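Local coordinates for translation initiation factor eIF2B subunit epsilon (Schizosaccharomyces pombe, PDB 5B04), which forms part of the eIF2B complex, which catalyses the exchange of GDP for GTP on the gamma subunit of translation initiation factor eIF2, at residues V22-Y27 and P39-P44; F69-A74 and S100-S105; R167-T172 and V214-I219; S174-I179 and Q190-G195. All coordinates share one frame; numbering follows the deposited sequence.

Contact 1. Residues V22-Y27 and P39-P44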
loop_
_atom_site.group_PDB
_atom_site.type_symbol
_atom_site.label_atom_id
_atom_site.label_comp_id
_atom_site.label_asym_id
_atom_site.label_seq_id
_atom_site.Cartn_x
_atom_site.Cartn_y
_atom_site.Cartn_z
ATOM N N VAL I 22 31.637 22.488 49.561
ATOM C CA VAL I 22 32.644 22.166 48.559
ATOM C C VAL I 22 34.046 22.440 49.084
ATOM O O VAL I 22 34.410 23.586 49.345
ATOM C CB VAL I 22 32.433 22.971 47.264
ATOM C CG1 VAL I 22 33.460 22.563 46.220
ATOM C CG2 VAL I 22 31.023 22.768 46.740
ATOM N N LEU I 23 34.829 21.380 49.245
ATOM C CA LEU I 23 36.220 21.533 49.644
ATOM C C LEU I 23 37.116 21.697 48.429
ATOM O O LEU I 23 37.770 20.748 47.996
ATOM C CB LEU I 23 36.690 20.342 50.477
ATOM C CG LEU I 23 36.600 20.507 51.993
ATOM C CD1 LEU I 23 35.169 20.334 52.478
ATOM C CD2 LEU I 23 37.536 19.532 52.681
ATOM N N SER I 24 37.143 22.905 47.879
ATOM C CA SER I 24 38.086 23.234 46.823
ATOM C C SER I 24 39.497 23.189 47.393
ATOM O O SER I 24 39.674 23.040 48.603
ATOM C CB SER I 24 37.786 24.612 46.231
ATOM O OG SER I 24 38.687 24.923 45.182
ATOM N N ASP I 25 40.473 23.171 46.520
ATOM C CA ASP I 25 41.831 23.219 46.976
ATOM C C ASP I 25 42.241 21.894 47.522
ATOM O O ASP I 25 43.330 21.764 48.038
ATOM C CB ASP I 25 41.960 24.237 48.089
ATOM C CG ASP I 25 43.385 24.526 48.437
ATOM O OD1 ASP I 25 43.971 25.414 47.809
ATOM O OD2 ASP I 25 43.926 23.877 49.342
ATOM N N SER I 26 41.370 20.910 47.440
ATOM C CA SER I 26 41.678 19.629 48.016
ATOM C C SER I 26 42.830 18.976 47.321
ATOM O O SER I 26 43.703 18.422 47.960
ATOM C CB SER I 26 40.471 18.730 47.968
ATOM O OG SER I 26 39.773 18.820 49.180
ATOM N N TYR I 27 42.839 19.030 46.004
ATOM C CA TYR I 27 43.844 18.300 45.262
ATOM C C TYR I 27 44.869 19.153 44.579
ATOM O O TYR I 27 45.708 18.663 43.869
ATOM C CB TYR I 27 43.183 17.339 44.302
ATOM C CG TYR I 27 42.292 16.403 45.035
ATOM C CD1 TYR I 27 42.794 15.284 45.635
ATOM C CD2 TYR I 27 40.969 16.666 45.171
ATOM C CE1 TYR I 27 41.985 14.436 46.338
ATOM C CE2 TYR I 27 40.151 15.821 45.861
ATOM C CZ TYR I 27 40.670 14.715 46.444
ATOM O OH TYR I 27 39.849 13.877 47.125
ATOM N N PRO I 39 43.976 28.439 40.620
ATOM C CA PRO I 39 43.555 27.290 41.434
ATOM C C PRO I 39 43.056 26.108 40.605
ATOM O O PRO I 39 42.644 26.291 39.459
ATOM C CB PRO I 39 42.422 27.866 42.281
ATOM C CG PRO I 39 41.899 28.996 41.466
ATOM C CD PRO I 39 43.102 29.604 40.831
ATOM N N ARG I 40 43.097 24.914 41.189
ATOM C CA ARG I 40 42.678 23.699 40.498
ATOM C C ARG I 40 41.216 23.763 40.064
ATOM O O ARG I 40 40.847 23.243 39.011
ATOM C CB ARG I 40 42.900 22.475 41.388
ATOM C CG ARG I 40 42.479 21.163 40.752
ATOM C CD ARG I 40 42.141 20.124 41.803
ATOM N NE ARG I 40 41.196 20.643 42.788
ATOM C CZ ARG I 40 39.884 20.729 42.594
ATOM N NH1 ARG I 40 39.354 20.329 41.446
ATOM N NH2 ARG I 40 39.101 21.217 43.546
ATOM N N CYS I 41 40.389 24.413 40.877
ATOM C CA CYS I 41 38.958 24.494 40.607
ATOM C C CYS I 41 38.635 25.435 39.450
ATOM O O CYS I 41 37.492 25.500 38.998
ATOM C CB CYS I 41 38.205 24.943 41.862
ATOM S SG CYS I 41 38.611 26.614 42.412
ATOM N N LEU I 42 39.637 26.167 38.973
ATOM C CA LEU I 42 39.438 27.082 37.854
ATOM C C LEU I 42 40.099 26.572 36.577
ATOM O O LEU I 42 40.061 27.239 35.543
ATOM C CB LEU I 42 39.966 28.477 38.197
ATOM C CG LEU I 42 39.078 29.314 39.119
ATOM C CD1 LEU I 42 39.637 30.721 39.277
ATOM C CD2 LEU I 42 37.652 29.359 38.592
ATOM N N LEU I 43 40.703 25.391 36.654
ATOM C CA LEU I 43 41.284 24.760 35.476
ATOM C C LEU I 43 40.179 24.341 34.514
ATOM O O LEU I 43 39.128 23.865 34.942
ATOM C CB LEU I 43 42.133 23.549 35.864
ATOM C CG LEU I 43 43.310 23.792 36.809
ATOM C CD1 LEU I 43 44.102 22.509 37.011
ATOM C CD2 LEU I 43 44.204 24.906 36.284
ATOM N N PRO I 44 40.410 24.526 33.207
ATOM C CA PRO I 44 39.417 24.133 32.204
ATOM C C PRO I 44 39.487 22.644 31.868
ATOM O O PRO I 44 40.524 22.158 31.416
ATOM C CB PRO I 44 39.791 24.988 30.994
ATOM C CG PRO I 44 41.263 25.188 31.128
ATOM C CD PRO I 44 41.562 25.222 32.606
#
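Ser-24 and Cys-41 face each other with CA atoms 6.4 Å apart, where the chain leaving the strand 19-23 passes the short 3-10 segment 40-42 without any clear hydrogen bond between the two. The hydroxyl of Ser-24 reaches across: OG stands anti to the backbone N (chi1 -179°) and lies 3.4 Å from CB of Cys-41. Arg-40 does most of the remaining work. Its CD passes 3.9 Å from CB of Tyr-27, and beyond CD the chain bends at chi3 (51°), which sets NE. The guanidinium then presents an edge to the other backbone, with NH2 4.0 Å from CA of Ser-24 and 3.8 Å from N of Asp-25. This loop follows the first strand of the nucleotidyltransferase-like domain and in related nucleotidyltransferases is the nucleotide-binding loop; Leu-23 centres an inverse gamma turn at its start. Charge on Arg-40 is met elsewhere, by a salt bridge from NH1 to Asp-129. Likewise Asp-25 turns its carboxylate to the backbone N of Ala-72, and Tyr-27 bonds through OH to Arg-273. Ile-77 of the helix 74-83 touches the Cys-41 side chain.

Contact 2. Residues F69-A74 and S100-S105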
loop_
_atom_site.group_PDB
_atom_site.type_symbol
_atom_site.label_atom_id
_atom_site.label_comp_id
_atom_site.label_asym_id
_atom_site.label_seq_id
_atom_site.Cartn_x
_atom_site.Cartn_y
_atom_site.Cartn_z
ATOM N N PHE I 69 35.180 25.906 50.798
ATOM C CA PHE I 69 36.436 25.961 51.534
ATOM C C PHE I 69 37.606 26.011 50.560
ATOM O O PHE I 69 37.808 25.086 49.773
ATOM C CB PHE I 69 36.577 24.758 52.469
ATOM C CG PHE I 69 35.819 24.896 53.758
ATOM C CD1 PHE I 69 36.352 25.611 54.817
ATOM C CD2 PHE I 69 34.577 24.304 53.916
ATOM C CE1 PHE I 69 35.663 25.735 56.007
ATOM C CE2 PHE I 69 33.881 24.427 55.103
ATOM C CZ PHE I 69 34.426 25.144 56.150
ATOM N N CYS I 70 38.373 27.095 50.613
ATOM C CA CYS I 70 39.467 27.292 49.670
ATOM C C CYS I 70 40.660 27.987 50.315
ATOM O O CYS I 70 40.497 28.880 51.146
ATOM C CB CYS I 70 38.980 28.098 48.466
ATOM S SG CYS I 70 38.275 29.709 48.882
ATOM N N CYS I 71 41.862 27.573 49.924
ATOM C CA CYS I 71 43.085 28.146 50.471
ATOM C C CYS I 71 43.911 28.865 49.407
ATOM O O CYS I 71 43.856 30.089 49.291
ATOM C CB CYS I 71 43.933 27.062 51.136
ATOM S SG CYS I 71 45.591 27.607 51.601
ATOM N N ALA I 72 44.677 28.099 48.636
ATOM C CA ALA I 72 45.566 28.673 47.631
ATOM C C ALA I 72 44.785 29.370 46.521
ATOM O O ALA I 72 43.803 28.832 46.009
ATOM C CB ALA I 72 46.472 27.600 47.046
ATOM N N HIS I 73 45.236 30.572 46.169
ATOM C CA HIS I 73 44.618 31.389 45.127
ATOM C C HIS I 73 43.148 31.678 45.411
ATOM O O HIS I 73 42.351 31.828 44.486
ATOM C CB HIS I 73 44.755 30.716 43.760
ATOM C CG HIS I 73 46.170 30.586 43.288
ATOM N ND1 HIS I 73 46.909 31.662 42.848
ATOM C CD2 HIS I 73 46.978 29.505 43.182
ATOM C CE1 HIS I 73 48.114 31.251 42.494
ATOM N NE2 HIS I 73 48.181 29.946 42.687
ATOM N N ALA I 74 42.797 31.767 46.692
ATOM C CA ALA I 74 41.418 32.021 47.097
ATOM C C ALA I 74 40.925 33.372 46.590
ATOM O O ALA I 74 39.720 33.611 46.512
ATOM C CB ALA I 74 41.287 31.945 48.610
ATOM N N SER I 100 40.697 29.287 54.353
ATOM C CA SER I 100 41.368 28.549 55.416
ATOM C C SER I 100 42.871 28.515 55.177
ATOM O O SER I 100 43.372 29.125 54.232
ATOM C CB SER I 100 40.815 27.126 55.515
ATOM O OG SER I 100 41.460 26.401 56.548
ATOM N N ARG I 101 43.588 27.801 56.037
ATOM C CA ARG I 101 45.033 27.675 55.904
ATOM C C ARG I 101 45.403 26.426 55.108
ATOM O O ARG I 101 44.551 25.579 54.837
ATOM C CB ARG I 101 45.698 27.652 57.281
ATOM C CG ARG I 101 44.858 28.276 58.384
ATOM C CD ARG I 101 45.248 27.715 59.736
ATOM N NE ARG I 101 44.813 26.330 59.878
ATOM C CZ ARG I 101 45.246 25.503 60.821
ATOM N NH1 ARG I 101 46.134 25.921 61.714
ATOM N NH2 ARG I 101 44.795 24.258 60.872
ATOM N N GLU I 102 46.680 26.324 54.748
ATOM C CA GLU I 102 47.179 25.291 53.839
ATOM C C GLU I 102 46.782 23.864 54.215
ATOM O O GLU I 102 46.674 23.528 55.395
ATOM C CB GLU I 102 48.704 25.377 53.745
ATOM C CG GLU I 102 49.217 26.642 53.080
ATOM C CD GLU I 102 50.730 26.720 53.071
ATOM O OE1 GLU I 102 51.374 25.891 53.748
ATOM O OE2 GLU I 102 51.277 27.611 52.385
ATOM N N SER I 103 46.569 23.043 53.188
ATOM C CA SER I 103 46.256 21.624 53.341
ATOM C C SER I 103 45.044 21.378 54.235
ATOM O O SER I 103 45.094 20.548 55.145
ATOM C CB SER I 103 47.468 20.867 53.894
ATOM O OG SER I 103 47.142 19.516 54.169
ATOM N N LEU I 104 43.959 22.096 53.969
ATOM C CA LEU I 104 42.743 21.960 54.764
ATOM C C LEU I 104 42.139 20.567 54.631
ATOM O O LEU I 104 41.926 20.071 53.524
ATOM C CB LEU I 104 41.712 23.013 54.358
ATOM C CG LEU I 104 40.397 22.934 55.133
ATOM C CD1 LEU I 104 40.630 23.183 56.615
ATOM C CD2 LEU I 104 39.389 23.915 54.572
ATOM N N SER I 105 41.861 19.945 55.771
ATOM C CA SER I 105 41.323 18.592 55.802
ATOM C C SER I 105 39.802 18.577 55.892
ATOM O O SER I 105 39.194 19.499 56.436
ATOM C CB SER I 105 41.917 17.817 56.980
ATOM O OG SER I 105 41.122 16.690 57.303
#
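Phe-69 and Leu-104 form one close part of a contact between the C-terminal ends of two neighbouring parallel strands, 65-70 and 94-99, in the Rossmann-like sheet of the nucleotidyltransferase-like domain. The helix 74-83 lies between these strands in the chain, so they belong to a beta-alpha-beta crossover. One methyl of Leu-104 makes the touch: CD2 sits 3.5 Å from CD1 of the Phe-69 ring and 3.6 Å from its CB, approaching the ring obliquely. CB of Leu-104 points toward the other segment, and chi1 of 179° sets CG anti to the backbone N. Ala-109 and Leu-113 of the helix 108-115 touch the same Phe-69 side chain. Cys-71 is the other close part, its SG lying against the backbone of Arg-101 and Glu-102, 3.6 Å from N of Glu-102. Strand pairing carries on just past the end of the strand 94-99 through a bond from N of Ser-100 to O of Cys-70 (3.2 Å, 159° at the hydrogen), the donor standing above the carbonyl plane. Toward solvent the packing is looser: Arg-101 and Glu-102 direct CB away and are exposed, and the Glu-102 side chain touches across through CG, 4.0 Å from SG of Cys-71.

Contact 3. Residues R167-T172 and V214-I219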
loop_
_atom_site.group_PDB
_atom_site.type_symbol
_atom_site.label_atom_id
_atom_site.label_comp_id
_atom_site.label_asym_id
_atom_site.label_seq_id
_atom_site.Cartn_x
_atom_site.Cartn_y
_atom_site.Cartn_z
ATOM N N ARG I 167 37.608 2.110 33.532
ATOM C CA ARG I 167 38.626 3.139 33.343
ATOM C C ARG I 167 38.377 4.372 34.208
ATOM O O ARG I 167 39.290 5.159 34.457
ATOM C CB ARG I 167 38.697 3.535 31.867
ATOM C CG ARG I 167 38.733 2.341 30.928
ATOM C CD ARG I 167 39.798 2.492 29.856
ATOM N NE ARG I 167 40.026 1.235 29.149
ATOM C CZ ARG I 167 40.764 1.114 28.050
ATOM N NH1 ARG I 167 41.350 2.180 27.523
ATOM N NH2 ARG I 167 40.914 -0.072 27.479
ATOM N N THR I 168 37.139 4.535 34.663
ATOM C CA THR I 168 36.785 5.649 35.534
ATOM C C THR I 168 37.023 5.270 36.993
ATOM O O THR I 168 37.212 6.132 37.852
ATOM C CB THR I 168 35.316 6.071 35.340
ATOM O OG1 THR I 168 34.997 6.071 33.944
ATOM C CG2 THR I 168 35.074 7.461 35.912
ATOM N N ARG I 169 37.022 3.967 37.262
ATOM C CA ARG I 169 37.232 3.456 38.611
ATOM C C ARG I 169 38.719 3.388 38.948
ATOM O O ARG I 169 39.354 2.345 38.783
ATOM C CB ARG I 169 36.592 2.073 38.760
ATOM C CG ARG I 169 36.507 1.560 40.191
ATOM C CD ARG I 169 35.771 0.228 40.243
ATOM N NE ARG I 169 35.452 -0.182 41.608
ATOM C CZ ARG I 169 36.139 -1.084 42.301
ATOM N NH1 ARG I 169 37.192 -1.680 41.760
ATOM N NH2 ARG I 169 35.771 -1.392 43.537
ATOM N N ALA I 170 39.270 4.503 39.418
ATOM C CA ALA I 170 40.677 4.558 39.800
ATOM C C ALA I 170 40.883 3.955 41.187
ATOM O O ALA I 170 40.003 3.271 41.707
ATOM C CB ALA I 170 41.185 5.988 39.757
ATOM N N ARG I 171 42.040 4.215 41.788
ATOM C CA ARG I 171 42.405 3.567 43.046
ATOM C C ARG I 171 41.612 4.092 44.243
ATOM O O ARG I 171 41.219 3.316 45.116
ATOM C CB ARG I 171 43.904 3.725 43.309
ATOM C CG ARG I 171 44.406 2.919 44.498
ATOM C CD ARG I 171 43.986 1.458 44.397
ATOM N NE ARG I 171 44.812 0.701 43.460
ATOM C CZ ARG I 171 44.621 -0.580 43.162
ATOM N NH1 ARG I 171 43.624 -1.252 43.723
ATOM N NH2 ARG I 171 45.424 -1.190 42.301
ATOM N N THR I 172 41.382 5.400 44.288
ATOM C CA THR I 172 40.568 5.990 45.348
ATOM C C THR I 172 39.140 5.462 45.262
ATOM O O THR I 172 38.515 5.149 46.277
ATOM C CB THR I 172 40.558 7.533 45.269
ATOM O OG1 THR I 172 41.825 8.045 45.702
ATOM C CG2 THR I 172 39.461 8.119 46.149
ATOM N N VAL I 214 28.363 -8.257 48.693
ATOM C CA VAL I 214 29.750 -7.813 48.625
ATOM C C VAL I 214 30.041 -7.300 47.222
ATOM O O VAL I 214 30.008 -8.063 46.256
ATOM C CB VAL I 214 30.732 -8.943 48.978
ATOM C CG1 VAL I 214 32.164 -8.439 48.903
ATOM C CG2 VAL I 214 30.428 -9.495 50.360
ATOM N N ARG I 215 30.326 -6.008 47.110
ATOM C CA ARG I 215 30.422 -5.375 45.801
ATOM C C ARG I 215 31.782 -4.734 45.532
ATOM O O ARG I 215 32.169 -3.766 46.186
ATOM C CB ARG I 215 29.319 -4.327 45.651
ATOM C CG ARG I 215 27.925 -4.868 45.917
ATOM C CD ARG I 215 26.848 -3.914 45.434
ATOM N NE ARG I 215 26.849 -3.789 43.980
ATOM C CZ ARG I 215 25.895 -3.180 43.283
ATOM N NH1 ARG I 215 24.855 -2.642 43.907
ATOM N NH2 ARG I 215 25.977 -3.114 41.961
ATOM N N ASN I 216 32.498 -5.290 44.560
ATOM C CA ASN I 216 33.749 -4.712 44.088
ATOM C C ASN I 216 33.525 -4.046 42.732
ATOM O O ASN I 216 34.469 -3.704 42.021
ATOM C CB ASN I 216 34.837 -5.786 43.997
ATOM C CG ASN I 216 36.220 -5.204 43.770
ATOM O OD1 ASN I 216 36.456 -4.020 44.011
ATOM N ND2 ASN I 216 37.141 -6.036 43.299
ATOM N N ASP I 217 32.255 -3.863 42.385
ATOM C CA ASP I 217 31.884 -3.285 41.099
ATOM C C ASP I 217 31.471 -1.824 41.231
ATOM O O ASP I 217 31.014 -1.213 40.265
ATOM C CB ASP I 217 30.745 -4.086 40.465
ATOM C CG ASP I 217 29.481 -4.065 41.305
ATOM O OD1 ASP I 217 29.572 -4.326 42.521
ATOM O OD2 ASP I 217 28.399 -3.778 40.750
ATOM N N LEU I 218 31.631 -1.263 42.423
ATOM C CA LEU I 218 31.154 0.088 42.688
ATOM C C LEU I 218 32.242 1.146 42.542
ATOM O O LEU I 218 33.401 0.920 42.891
ATOM C CB LEU I 218 30.547 0.166 44.090
ATOM C CG LEU I 218 29.310 -0.700 44.324
ATOM C CD1 LEU I 218 28.747 -0.472 45.718
ATOM C CD2 LEU I 218 28.258 -0.421 43.262
ATOM N N ILE I 219 31.854 2.304 42.014
ATOM C CA ILE I 219 32.728 3.468 41.979
ATOM C C ILE I 219 32.413 4.378 43.160
ATOM O O ILE I 219 31.304 4.903 43.273
ATOM C CB ILE I 219 32.581 4.262 40.666
ATOM C CG1 ILE I 219 33.233 3.506 39.508
ATOM C CG2 ILE I 219 33.208 5.642 40.804
ATOM C CD1 ILE I 219 33.262 4.287 38.209
#
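Arg-169 reaches the segment 214-219 with CG anti to the backbone N (chi1 -169°) and its chain extended as far as NE, while Asn-216, whose CG is also anti to N (chi1 -169°), brings its amide up to the guanidinium. NE of Arg-169 gives a nearly straight bond to O of Leu-218, 2.7 Å long; the oxygen lies in the guanidinium plane, but the donor stands above the carbonyl plane. NH2 of Arg-169 bonds to OD1 of Asn-216 at 2.8 Å, with guanidinium and amide planes 72° apart. The backbone O of Asn-216 lies over one guanidinium face, 3.0 Å above its plane and offset toward the rim. Nearer the backbone, CB of Arg-169 rests 3.7 Å from CG1 of Ile-219, whose CD1 continues to CB of Thr-168 at 4.0 Å. Within the second segment, Arg-215 grips Asp-217 side-on, NE to OD1 and NH2 to OD2 (2.8 Å). Asn-216 ND2 bonds to the backbone O of Leu-225 of the gamma subunit. The loop before the strand 175-179 is thus pinned to the irregular part of the strand 212-226, which pairs antiparallel with the strands 175-179 and 153-161 and, through Val-214 and Arg-215, with a strand of the gamma subunit.

Contact 4. Residues S174-I179 and Q190-G195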
loop_
_atom_site.group_PDB
_atom_site.type_symbol
_atom_site.label_atom_id
_atom_site.label_comp_id
_atom_site.label_asym_id
_atom_site.label_seq_id
_atom_site.Cartn_x
_atom_site.Cartn_y
_atom_site.Cartn_z
ATOM N N SER I 174 38.308 2.670 43.860
ATOM C CA SER I 174 38.332 1.218 44.004
ATOM C C SER I 174 38.205 0.810 45.467
ATOM O O SER I 174 39.168 0.889 46.229
ATOM C CB SER I 174 39.617 0.636 43.410
ATOM O OG SER I 174 39.625 -0.779 43.499
ATOM N N SER I 175 37.011 0.373 45.852
ATOM C CA SER I 175 36.746 -0.022 47.229
ATOM C C SER I 175 35.744 -1.170 47.291
ATOM O O SER I 175 34.910 -1.326 46.399
ATOM C CB SER I 175 36.222 1.169 48.036
ATOM O OG SER I 175 37.089 2.284 47.929
ATOM N N VAL I 176 35.832 -1.972 48.347
ATOM C CA VAL I 176 34.884 -3.061 48.553
ATOM C C VAL I 176 33.777 -2.642 49.512
ATOM O O VAL I 176 34.039 -2.261 50.653
ATOM C CB VAL I 176 35.570 -4.325 49.105
ATOM C CG1 VAL I 176 34.533 -5.388 49.434
ATOM C CG2 VAL I 176 36.580 -4.860 48.106
ATOM N N PHE I 177 32.539 -2.711 49.036
ATOM C CA PHE I 177 31.379 -2.415 49.865
ATOM C C PHE I 177 30.616 -3.692 50.193
ATOM O O PHE I 177 30.463 -4.567 49.341
ATOM C CB PHE I 177 30.448 -1.419 49.165
ATOM C CG PHE I 177 30.985 -0.017 49.102
ATOM C CD1 PHE I 177 31.960 0.328 48.180
ATOM C CD2 PHE I 177 30.500 0.962 49.952
ATOM C CE1 PHE I 177 32.449 1.620 48.117
ATOM C CE2 PHE I 177 30.984 2.255 49.894
ATOM C CZ PHE I 177 31.960 2.585 48.975
ATOM N N VAL I 178 30.147 -3.800 51.431
ATOM C CA VAL I 178 29.254 -4.887 51.814
ATOM C C VAL I 178 27.945 -4.287 52.305
ATOM O O VAL I 178 27.888 -3.684 53.377
ATOM C CB VAL I 178 29.864 -5.784 52.901
ATOM C CG1 VAL I 178 28.873 -6.863 53.311
ATOM C CG2 VAL I 178 31.162 -6.406 52.408
ATOM N N ILE I 179 26.896 -4.449 51.508
ATOM C CA ILE I 179 25.652 -3.727 51.732
ATOM C C ILE I 179 24.467 -4.655 51.990
ATOM O O ILE I 179 24.345 -5.710 51.368
ATOM C CB ILE I 179 25.323 -2.825 50.524
ATOM C CG1 ILE I 179 26.609 -2.285 49.893
ATOM C CG2 ILE I 179 24.408 -1.691 50.937
ATOM C CD1 ILE I 179 26.373 -1.359 48.721
ATOM N N GLN I 190 36.224 -1.290 52.972
ATOM C CA GLN I 190 37.679 -1.338 52.949
ATOM C C GLN I 190 38.180 -0.976 51.554
ATOM O O GLN I 190 37.792 -1.589 50.557
ATOM C CB GLN I 190 38.200 -2.714 53.384
ATOM C CG GLN I 190 37.762 -3.887 52.523
ATOM C CD GLN I 190 38.649 -5.101 52.711
ATOM O OE1 GLN I 190 38.491 -5.859 53.667
ATOM N NE2 GLN I 190 39.595 -5.289 51.798
ATOM N N ALA I 191 39.025 0.044 51.489
ATOM C CA ALA I 191 39.567 0.495 50.217
ATOM C C ALA I 191 40.555 -0.523 49.669
ATOM O O ALA I 191 41.351 -1.094 50.414
ATOM C CB ALA I 191 40.231 1.853 50.373
ATOM N N ASN I 192 40.494 -0.756 48.363
ATOM C CA ASN I 192 41.415 -1.677 47.716
ATOM C C ASN I 192 42.831 -1.120 47.674
ATOM O O ASN I 192 43.066 -0.030 47.155
ATOM C CB ASN I 192 40.945 -2.002 46.296
ATOM C CG ASN I 192 39.631 -2.753 46.275
ATOM O OD1 ASN I 192 39.314 -3.497 47.202
ATOM N ND2 ASN I 192 38.857 -2.565 45.212
ATOM N N GLU I 193 43.767 -1.873 48.237
ATOM C CA GLU I 193 45.182 -1.543 48.141
ATOM C C GLU I 193 45.987 -2.834 48.078
ATOM O O GLU I 193 46.011 -3.613 49.033
ATOM C CB GLU I 193 45.626 -0.669 49.318
ATOM C CG GLU I 193 45.045 -1.082 50.656
ATOM C CD GLU I 193 45.422 -0.142 51.783
ATOM O OE1 GLU I 193 46.404 0.616 51.627
ATOM O OE2 GLU I 193 44.736 -0.160 52.827
ATOM N N ARG I 194 46.631 -3.060 46.937
ATOM C CA ARG I 194 47.345 -4.307 46.690
ATOM C C ARG I 194 48.463 -4.513 47.706
ATOM O O ARG I 194 49.286 -3.629 47.943
ATOM C CB ARG I 194 47.881 -4.332 45.259
ATOM C CG ARG I 194 46.762 -4.381 44.226
ATOM C CD ARG I 194 47.269 -4.443 42.797
ATOM N NE ARG I 194 46.156 -4.462 41.850
ATOM C CZ ARG I 194 46.291 -4.414 40.529
ATOM N NH1 ARG I 194 47.497 -4.342 39.984
ATOM N NH2 ARG I 194 45.216 -4.437 39.752
ATOM N N GLY I 195 48.470 -5.701 48.301
ATOM C CA GLY I 195 49.258 -5.984 49.484
ATOM C C GLY I 195 48.292 -6.567 50.497
ATOM O O GLY I 195 48.625 -7.484 51.248
#
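Ser-175 and Val-176 pair with Ala-191 and Gln-190 in the antiparallel beta hairpin formed by the strands 175-179 and 186-191, at the end remote from its turn. The backbone bonds set the register. Val-176 and Gln-190 are a hydrogen-bonded pair: N of Val-176 gives a nearly straight bond to O of Gln-190 (3.0 Å), and the return bond from N of Gln-190 to O of Val-176 is weak. Ser-175 and Ala-191 are the adjoining non-hydrogen-bonded pair, their CA atoms 4.1 Å apart. Beyond them N of Asn-192 bonds to O of Ser-174 at 3.0 Å, carrying the pairing past the last strand residue.

Among polar side chains, Ser-174 and Asn-192 form the principal link. OG of Ser-174, anti to its backbone N (chi1 -178°), accepts a bond from ND2 of Asn-192 and lies in the amide plane; the angle at the hydrogen is 170°. The same ND2 also bonds to OD1 of Asn-216 on the strand 212-226, and so joins the hairpin to its neighbour in the sheet.

Van der Waals contacts complete the pairing. Val-176 and Asn-192 cross at about a right angle. Met-222 of the gamma subunit packs against Val-176, Gln-190 and Asn-192. On the sheet face bearing Ser-175 and Ala-191, OG of Ser-175 comes 4.0 Å from the CB of Ala-191. On the face bearing Val-176 and Gln-190, CB of Val-176 meets CG of Gln-190 at 4.1 Å.

All four contacts reach one mixed sheet of the nucleotidyltransferase-like domain but form two clusters. Contacts 1 and 2 follow in series along the chain, their centres 10 Å apart at the ends of the neighbouring parallel strands 19-23 and 65-70; Asp-25 and Ala-72 join them directly. Contacts 3 and 4, with centres 8 Å apart, share the antiparallel strands 212-226 and 175-179, and contact 4 is nested in the loop closed by contact 3. The clusters do not touch: contacts 1 and 3 have centres about 23 Å apart. No other chain touches contacts 1 and 2, whereas contacts 3 and 4 meet the gamma subunit, into which the sheet continues, and contact 3 the beta subunit as well.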